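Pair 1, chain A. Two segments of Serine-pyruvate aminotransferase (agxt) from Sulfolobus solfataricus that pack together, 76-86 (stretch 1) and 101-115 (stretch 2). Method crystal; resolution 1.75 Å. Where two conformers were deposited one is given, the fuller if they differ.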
# COMPACT_ATOMS: atom_id res chain seq x y z
N PRO A 76 -22.72 -5.57 -12.03
CA PRO A 76 -23.01 -4.51 -13.01
C PRO A 76 -24.47 -4.01 -12.86
O PRO A 76 -25.37 -4.82 -12.56
CB PRO A 76 -22.78 -5.20 -14.36
CG PRO A 76 -21.81 -6.29 -14.07
CD PRO A 76 -22.25 -6.80 -12.70
N ASN A 77 -24.65 -2.69 -13.02
CA ASN A 77 -25.95 -2.02 -12.95
C ASN A 77 -26.56 -1.90 -11.54
O ASN A 77 -27.66 -1.40 -11.38
CB ASN A 77 -26.94 -2.67 -13.94
CG ASN A 77 -26.39 -2.71 -15.35
OD1 ASN A 77 -25.89 -1.70 -15.86
ND2 ASN A 77 -26.44 -3.89 -15.98
N ASP A 78 -25.83 -2.33 -10.52
CA ASP A 78 -26.27 -2.13 -9.12
C ASP A 78 -26.53 -0.64 -8.83
O ASP A 78 -25.85 0.24 -9.38
CB ASP A 78 -25.23 -2.66 -8.13
CG ASP A 78 -25.40 -4.15 -7.82
OD1 ASP A 78 -26.40 -4.77 -8.29
OD2 ASP A 78 -24.52 -4.70 -7.10
N LYS A 79 -27.51 -0.37 -7.98
CA LYS A 79 -27.86 1.01 -7.64
C LYS A 79 -27.33 1.42 -6.27
O LYS A 79 -27.54 0.75 -5.25
CB LYS A 79 -29.38 1.24 -7.72
CG LYS A 79 -29.90 1.22 -9.15
CD LYS A 79 -31.42 1.26 -9.16
CE LYS A 79 -31.95 2.65 -8.81
NZ LYS A 79 -33.31 2.56 -8.21
N ILE A 80 -26.61 2.53 -6.30
CA ILE A 80 -25.88 3.03 -5.14
C ILE A 80 -26.39 4.43 -4.80
O ILE A 80 -26.51 5.31 -5.68
CB ILE A 80 -24.34 3.13 -5.43
CG1 ILE A 80 -23.76 1.74 -5.77
CG2 ILE A 80 -23.58 3.83 -4.26
CD1 ILE A 80 -22.33 1.81 -6.36
N LEU A 81 -26.65 4.63 -3.52
CA LEU A 81 -26.91 5.97 -2.95
C LEU A 81 -25.75 6.41 -2.04
O LEU A 81 -25.43 5.74 -1.05
CB LEU A 81 -28.22 5.95 -2.14
CG LEU A 81 -28.58 7.32 -1.53
CD1 LEU A 81 -28.99 8.33 -2.59
CD2 LEU A 81 -29.65 7.15 -0.45
N VAL A 82 -25.12 7.51 -2.42
CA VAL A 82 -24.05 8.13 -1.62
C VAL A 82 -24.59 9.34 -0.86
O VAL A 82 -25.16 10.26 -1.44
CB VAL A 82 -22.90 8.61 -2.51
CG1 VAL A 82 -21.81 9.33 -1.66
CG2 VAL A 82 -22.31 7.42 -3.26
N VAL A 83 -24.39 9.33 0.45
CA VAL A 83 -24.76 10.45 1.32
C VAL A 83 -23.49 11.25 1.61
O VAL A 83 -22.71 10.87 2.49
CB VAL A 83 -25.38 9.92 2.62
CG1 VAL A 83 -25.81 11.09 3.51
CG2 VAL A 83 -26.65 9.02 2.29
N SER A 84 -23.26 12.31 0.84
CA SER A 84 -22.03 13.08 0.87
C SER A 84 -22.13 14.48 1.50
O SER A 84 -22.82 15.38 0.99
CB SER A 84 -21.51 13.27 -0.55
OG SER A 84 -20.40 14.14 -0.53
N ASN A 85 -21.40 14.64 2.60
CA ASN A 85 -21.28 15.92 3.29
C ASN A 85 -20.09 16.76 2.86
O ASN A 85 -19.88 17.84 3.41
CB ASN A 85 -21.25 15.72 4.79
CG ASN A 85 -22.45 15.01 5.29
OD1 ASN A 85 -23.56 15.25 4.78
ND2 ASN A 85 -22.28 14.12 6.25
N GLY A 86 -19.33 16.30 1.88
CA GLY A 86 -18.13 17.05 1.46
C GLY A 86 -17.18 16.21 0.63
O GLY A 86 -17.60 15.22 0.05
N VAL A 101 -21.80 0.96 -12.54
CA VAL A 101 -22.82 1.05 -11.51
C VAL A 101 -23.61 2.35 -11.66
O VAL A 101 -23.17 3.26 -12.35
CB VAL A 101 -22.26 0.92 -10.06
CG1 VAL A 101 -21.81 -0.49 -9.78
CG2 VAL A 101 -21.14 1.95 -9.80
N ASN A 102 -24.79 2.41 -11.05
CA ASN A 102 -25.61 3.61 -11.09
C ASN A 102 -25.51 4.33 -9.76
O ASN A 102 -25.78 3.75 -8.70
CB ASN A 102 -27.06 3.25 -11.39
CG ASN A 102 -27.24 2.66 -12.78
OD1 ASN A 102 -26.89 3.29 -13.79
ND2 ASN A 102 -27.77 1.45 -12.84
N VAL A 103 -25.16 5.61 -9.81
CA VAL A 103 -24.95 6.37 -8.57
C VAL A 103 -25.85 7.59 -8.44
O VAL A 103 -25.93 8.42 -9.36
CB VAL A 103 -23.48 6.82 -8.47
CG1 VAL A 103 -23.26 7.63 -7.18
CG2 VAL A 103 -22.56 5.61 -8.51
N LYS A 104 -26.49 7.72 -7.29
CA LYS A 104 -27.16 8.96 -6.92
C LYS A 104 -26.51 9.50 -5.65
O LYS A 104 -26.25 8.73 -4.72
CB LYS A 104 -28.66 8.73 -6.69
CG LYS A 104 -29.41 10.02 -6.31
CD LYS A 104 -30.89 9.93 -6.60
CE LYS A 104 -31.65 11.12 -6.01
NZ LYS A 104 -31.33 12.36 -6.79
N VAL A 105 -26.27 10.81 -5.61
CA VAL A 105 -25.67 11.46 -4.44
C VAL A 105 -26.63 12.48 -3.78
O VAL A 105 -27.20 13.31 -4.46
CB VAL A 105 -24.32 12.19 -4.79
CG1 VAL A 105 -23.61 12.62 -3.51
CG2 VAL A 105 -23.40 11.29 -5.63
N LEU A 106 -26.84 12.35 -2.47
CA LEU A 106 -27.51 13.39 -1.67
C LEU A 106 -26.45 14.29 -1.02
O LEU A 106 -25.50 13.79 -0.41
CB LEU A 106 -28.37 12.76 -0.56
CG LEU A 106 -29.53 11.85 -0.96
CD1 LEU A 106 -30.17 11.22 0.28
CD2 LEU A 106 -30.56 12.64 -1.79
N ARG A 107 -26.60 15.61 -1.16
CA ARG A 107 -25.70 16.56 -0.48
C ARG A 107 -26.49 17.60 0.32
O ARG A 107 -27.63 17.94 -0.07
CB ARG A 107 -24.86 17.29 -1.54
CG ARG A 107 -23.89 16.38 -2.28
CD ARG A 107 -23.05 17.17 -3.27
NE ARG A 107 -22.04 16.29 -3.88
CZ ARG A 107 -22.23 15.58 -4.98
NH1 ARG A 107 -23.40 15.61 -5.64
NH2 ARG A 107 -21.23 14.83 -5.44
N PRO A 108 -25.89 18.16 1.41
CA PRO A 108 -26.52 19.27 2.16
C PRO A 108 -25.93 20.62 1.78
O PRO A 108 -25.10 20.67 0.86
CB PRO A 108 -26.15 18.94 3.61
CG PRO A 108 -24.72 18.32 3.48
CD PRO A 108 -24.65 17.69 2.08
N SER A 109 -26.37 21.71 2.43
CA SER A 109 -25.75 23.03 2.26
C SER A 109 -24.31 22.96 2.78
O SER A 109 -24.03 22.11 3.61
CB SER A 109 -26.53 24.11 3.01
OG SER A 109 -27.92 23.95 2.80
N PRO A 110 -23.41 23.84 2.28
CA PRO A 110 -22.02 23.69 2.74
C PRO A 110 -21.86 23.60 4.25
O PRO A 110 -22.43 24.42 4.99
CB PRO A 110 -21.34 24.94 2.19
CG PRO A 110 -22.08 25.21 0.90
CD PRO A 110 -23.52 24.85 1.20
N GLY A 111 -21.12 22.59 4.72
CA GLY A 111 -20.77 22.50 6.14
C GLY A 111 -21.86 21.92 7.00
O GLY A 111 -21.70 21.83 8.22
N ASP A 112 -22.98 21.59 6.38
CA ASP A 112 -24.11 20.94 7.06
C ASP A 112 -24.02 19.43 6.83
O ASP A 112 -23.00 18.93 6.37
CB ASP A 112 -25.44 21.49 6.49
CG ASP A 112 -26.57 21.50 7.52
OD1 ASP A 112 -26.88 20.47 8.16
OD2 ASP A 112 -27.16 22.58 7.69
N TYR A 113 -25.09 18.71 7.18
CA TYR A 113 -25.13 17.26 7.03
C TYR A 113 -26.52 16.79 6.59
O TYR A 113 -27.51 17.46 6.87
CB TYR A 113 -24.70 16.56 8.32
CG TYR A 113 -25.67 16.65 9.49
CD1 TYR A 113 -25.68 17.77 10.35
CD2 TYR A 113 -26.56 15.62 9.75
CE1 TYR A 113 -26.58 17.85 11.43
CE2 TYR A 113 -27.45 15.67 10.83
CZ TYR A 113 -27.45 16.79 11.65
OH TYR A 113 -28.35 16.82 12.71
N VAL A 114 -26.57 15.66 5.89
CA VAL A 114 -27.83 15.10 5.38
C VAL A 114 -28.56 14.44 6.53
O VAL A 114 -28.03 13.54 7.16
CB VAL A 114 -27.58 14.07 4.25
CG1 VAL A 114 -28.91 13.56 3.69
CG2 VAL A 114 -26.76 14.73 3.14
N LYS A 115 -29.80 14.87 6.78
CA LYS A 115 -30.58 14.37 7.92
C LYS A 115 -31.04 12.95 7.70
O LYS A 115 -31.28 12.56 6.56
CB LYS A 115 -31.78 15.30 8.17
CG LYS A 115 -31.39 16.78 8.30
CD LYS A 115 -30.46 16.98 9.53
CE LYS A 115 -30.01 18.44 9.66
NZ LYS A 115 -29.36 18.98 8.43
O HOH W 1 -28.11 4.77 -8.05
O HOH W 2 -20.23 19.14 5.84
O HOH W 3 -20.40 20.61 2.62

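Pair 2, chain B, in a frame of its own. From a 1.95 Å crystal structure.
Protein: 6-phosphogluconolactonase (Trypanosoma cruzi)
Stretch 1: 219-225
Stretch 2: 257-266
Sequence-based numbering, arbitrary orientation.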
# COMPACT_ATOMS: atom_id res chain seq x y z
N HIS B 219 0.11 -3.90 -10.61
CA HIS B 219 1.45 -4.02 -9.99
C HIS B 219 1.40 -3.84 -8.48
O HIS B 219 0.81 -2.82 -7.99
CB HIS B 219 2.44 -3.04 -10.58
CG HIS B 219 2.48 -3.11 -12.06
ND1 HIS B 219 3.40 -3.91 -12.73
CD2 HIS B 219 1.72 -2.50 -13.00
CE1 HIS B 219 3.21 -3.78 -14.02
NE2 HIS B 219 2.21 -2.89 -14.22
N VAL B 220 2.04 -4.77 -7.76
CA VAL B 220 2.14 -4.72 -6.29
C VAL B 220 3.63 -4.73 -5.94
O VAL B 220 4.36 -5.61 -6.46
CB VAL B 220 1.37 -5.88 -5.63
CG1 VAL B 220 1.59 -5.90 -4.13
CG2 VAL B 220 -0.11 -5.88 -5.99
N ILE B 221 4.06 -3.80 -5.11
CA ILE B 221 5.49 -3.64 -4.68
C ILE B 221 5.47 -3.67 -3.17
O ILE B 221 4.85 -2.73 -2.56
CB ILE B 221 6.12 -2.34 -5.22
CG1 ILE B 221 6.02 -2.25 -6.75
CG2 ILE B 221 7.56 -2.19 -4.73
CD1 ILE B 221 6.36 -0.88 -7.31
N LEU B 222 6.06 -4.72 -2.58
CA LEU B 222 6.17 -4.84 -1.11
C LEU B 222 7.60 -4.48 -0.72
O LEU B 222 8.56 -5.06 -1.30
CB LEU B 222 5.80 -6.25 -0.64
CG LEU B 222 5.90 -6.48 0.86
CD1 LEU B 222 4.74 -5.84 1.60
CD2 LEU B 222 5.93 -7.96 1.16
N LEU B 223 7.73 -3.58 0.25
CA LEU B 223 9.01 -3.18 0.89
C LEU B 223 9.09 -3.88 2.25
O LEU B 223 8.14 -3.77 3.04
CB LEU B 223 9.00 -1.66 1.02
CG LEU B 223 8.94 -0.90 -0.30
CD1 LEU B 223 9.33 0.55 -0.13
CD2 LEU B 223 9.86 -1.56 -1.31
N ALA B 224 10.14 -4.67 2.49
CA ALA B 224 10.31 -5.35 3.79
C ALA B 224 11.79 -5.40 4.19
O ALA B 224 12.64 -5.81 3.37
CB ALA B 224 9.69 -6.72 3.72
N THR B 225 12.10 -5.00 5.42
CA THR B 225 13.48 -5.02 5.96
C THR B 225 13.48 -5.62 7.37
O THR B 225 12.41 -5.65 8.00
CB THR B 225 14.07 -3.61 6.05
OG1 THR B 225 13.18 -2.85 6.89
CG2 THR B 225 14.20 -2.95 4.70
N VAL B 257 4.00 -8.93 -9.15
CA VAL B 257 4.39 -8.76 -7.72
C VAL B 257 5.90 -8.66 -7.61
O VAL B 257 6.57 -9.57 -8.08
CB VAL B 257 3.85 -9.90 -6.83
CG1 VAL B 257 4.30 -9.74 -5.38
CG2 VAL B 257 2.34 -9.95 -6.89
N THR B 258 6.39 -7.60 -6.97
CA THR B 258 7.83 -7.39 -6.67
C THR B 258 7.99 -7.23 -5.17
O THR B 258 7.32 -6.36 -4.62
CB THR B 258 8.41 -6.17 -7.38
OG1 THR B 258 8.03 -6.27 -8.76
CG2 THR B 258 9.92 -6.07 -7.31
N PHE B 259 8.81 -8.08 -4.55
CA PHE B 259 9.29 -7.96 -3.14
C PHE B 259 10.70 -7.37 -3.19
O PHE B 259 11.59 -7.92 -3.89
CB PHE B 259 9.27 -9.32 -2.42
CG PHE B 259 7.93 -9.86 -2.01
CD1 PHE B 259 7.86 -10.94 -1.14
CD2 PHE B 259 6.75 -9.37 -2.54
CE1 PHE B 259 6.64 -11.49 -0.78
CE2 PHE B 259 5.52 -9.90 -2.14
CZ PHE B 259 5.47 -10.95 -1.26
N ILE B 260 10.88 -6.23 -2.52
CA ILE B 260 12.19 -5.53 -2.43
C ILE B 260 12.63 -5.67 -0.98
O ILE B 260 11.93 -5.18 -0.07
CB ILE B 260 12.06 -4.07 -2.95
CG1 ILE B 260 11.39 -4.03 -4.33
CG2 ILE B 260 13.39 -3.34 -2.94
CD1 ILE B 260 11.28 -2.62 -4.92
N LEU B 261 13.72 -6.39 -0.77
CA LEU B 261 14.19 -6.85 0.57
C LEU B 261 15.62 -6.35 0.85
O LEU B 261 16.40 -6.13 -0.12
CB LEU B 261 14.16 -8.37 0.56
CG LEU B 261 12.85 -9.00 0.09
CD1 LEU B 261 12.96 -10.51 0.12
CD2 LEU B 261 11.70 -8.54 0.97
N ASP B 262 15.98 -6.26 2.13
CA ASP B 262 17.39 -6.14 2.58
C ASP B 262 17.94 -7.56 2.77
O ASP B 262 17.14 -8.52 2.70
CB ASP B 262 17.50 -5.22 3.81
CG ASP B 262 17.12 -5.85 5.14
OD1 ASP B 262 16.25 -6.77 5.16
OD2 ASP B 262 17.69 -5.42 6.16
N LYS B 263 19.25 -7.68 2.99
CA LYS B 263 19.98 -8.96 3.19
C LYS B 263 19.42 -9.65 4.43
O LYS B 263 19.15 -10.84 4.35
CB LYS B 263 21.48 -8.71 3.36
CG LYS B 263 22.21 -8.20 2.13
CD LYS B 263 22.42 -9.27 1.09
CE LYS B 263 23.39 -8.86 -0.00
NZ LYS B 263 22.76 -8.97 -1.34
N GLU B 264 19.25 -8.92 5.53
CA GLU B 264 18.91 -9.48 6.86
C GLU B 264 17.54 -10.18 6.80
O GLU B 264 17.41 -11.26 7.39
CB GLU B 264 18.99 -8.39 7.92
CG GLU B 264 20.42 -8.01 8.27
CD GLU B 264 21.23 -9.07 9.04
OE1 GLU B 264 20.67 -9.72 9.94
OE2 GLU B 264 22.42 -9.26 8.74
N ILE B 265 16.53 -9.61 6.12
CA ILE B 265 15.17 -10.26 6.07
C ILE B 265 15.20 -11.46 5.12
O ILE B 265 14.40 -12.38 5.34
CB ILE B 265 14.04 -9.27 5.71
CG1 ILE B 265 12.67 -9.82 6.16
CG2 ILE B 265 14.07 -8.89 4.23
CD1 ILE B 265 11.53 -8.86 5.99
N ALA B 266 16.12 -11.47 4.15
CA ALA B 266 16.20 -12.43 3.03
C ALA B 266 17.16 -13.61 3.32
O ALA B 266 17.40 -14.38 2.38
CB ALA B 266 16.63 -11.70 1.78

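Both pairs are two adjacent parallel strands in one sheet, with axes 4.7 Å apart at closest approach and crossing at -22° in pair 1, 4.8 Å and -16° in pair 2. Fourteen central residues superpose with an RMSD of 0.8 Å, placing A:Ile80 to A:Val83 on B:Val220 to B:Leu223 and A:Lys104 to A:Leu106 on B:Thr258 to B:Ile260.

The hydrogen-bond ladder is the common rule. Alternate residues of the first strand use both N and O, so each reaches two residues of its neighbour. In pair 1, A:Val82 N donates to A:Lys104 O (2.8 Å) and A:Val82 O accepts from A:Leu106 N (2.9 Å); in pair 2 the matching B:Leu222 N donates to B:Thr258 O and B:Leu222 O accepts from B:Ile260 N, both at 2.9 Å. In the next rung, A:Ser84 N lies 3.0 Å from A:Leu106 O. Its match in pair 2 is longer, with B:Ala224 N 3.2 Å from B:Ile260 O.

The side chains fill this frame differently. On the face carrying A:Val82 and A:Val105, two compact branched residues meet at 4.1 Å, A:Val82 CB to A:Val105 CG2. The same positions in pair 2 hold B:Leu222 and B:Phe259, and the larger groups meet in a CH-pi contact: B:Leu222 CD2 lies 3.8 Å from the centroid of the B:Phe259 ring, over its face and 9° off the normal. On the other face a diagonal contact recurs. A:Leu81 CD1 approaches A:Leu106 CG at 3.9 Å, and B:Ile221 CG2 approaches B:Ile260 CD1 at 3.7 Å. Across from A:Leu81, the end of A:Lys104 leads away from the first strand and the residue is exposed, whereas B:Thr258, at the same position, is short and buried.

The exits diverge most. The CA-to-CB bond of A:Asn85 points sideways, but its end comes nearer to the second stretch, and its OD1 accepts from A:Val114 N at 3.2 Å, tying down the chain that returns after the type II turn from A:Ser109 to A:Asp112. Two waters extend the link: one donates to both A:Asn85 O and A:Asp112 O (2.8 Å each), while another donates to A:Asn85 O (2.9 Å) and accepts from A:Gly111 N (3.0 Å). Beside them, A:Val83 CG1 packs 3.5 Å from A:Val114 CB. In pair 2 the match of A:Asn85 is B:Thr225, whose CA lies 3.4 Å from B:Asp262 OD1. An apolar contact also marks this exit: B:Ile265 CD1 packs 3.6 Å from B:Ala224 CB. B:Asp262, in the place of A:Pro108, accepts through OD1 from B:Ile265 N at 3.0 Å, tying B:Ile265 back to B:Asp262. The matched strands thus run out into different closures.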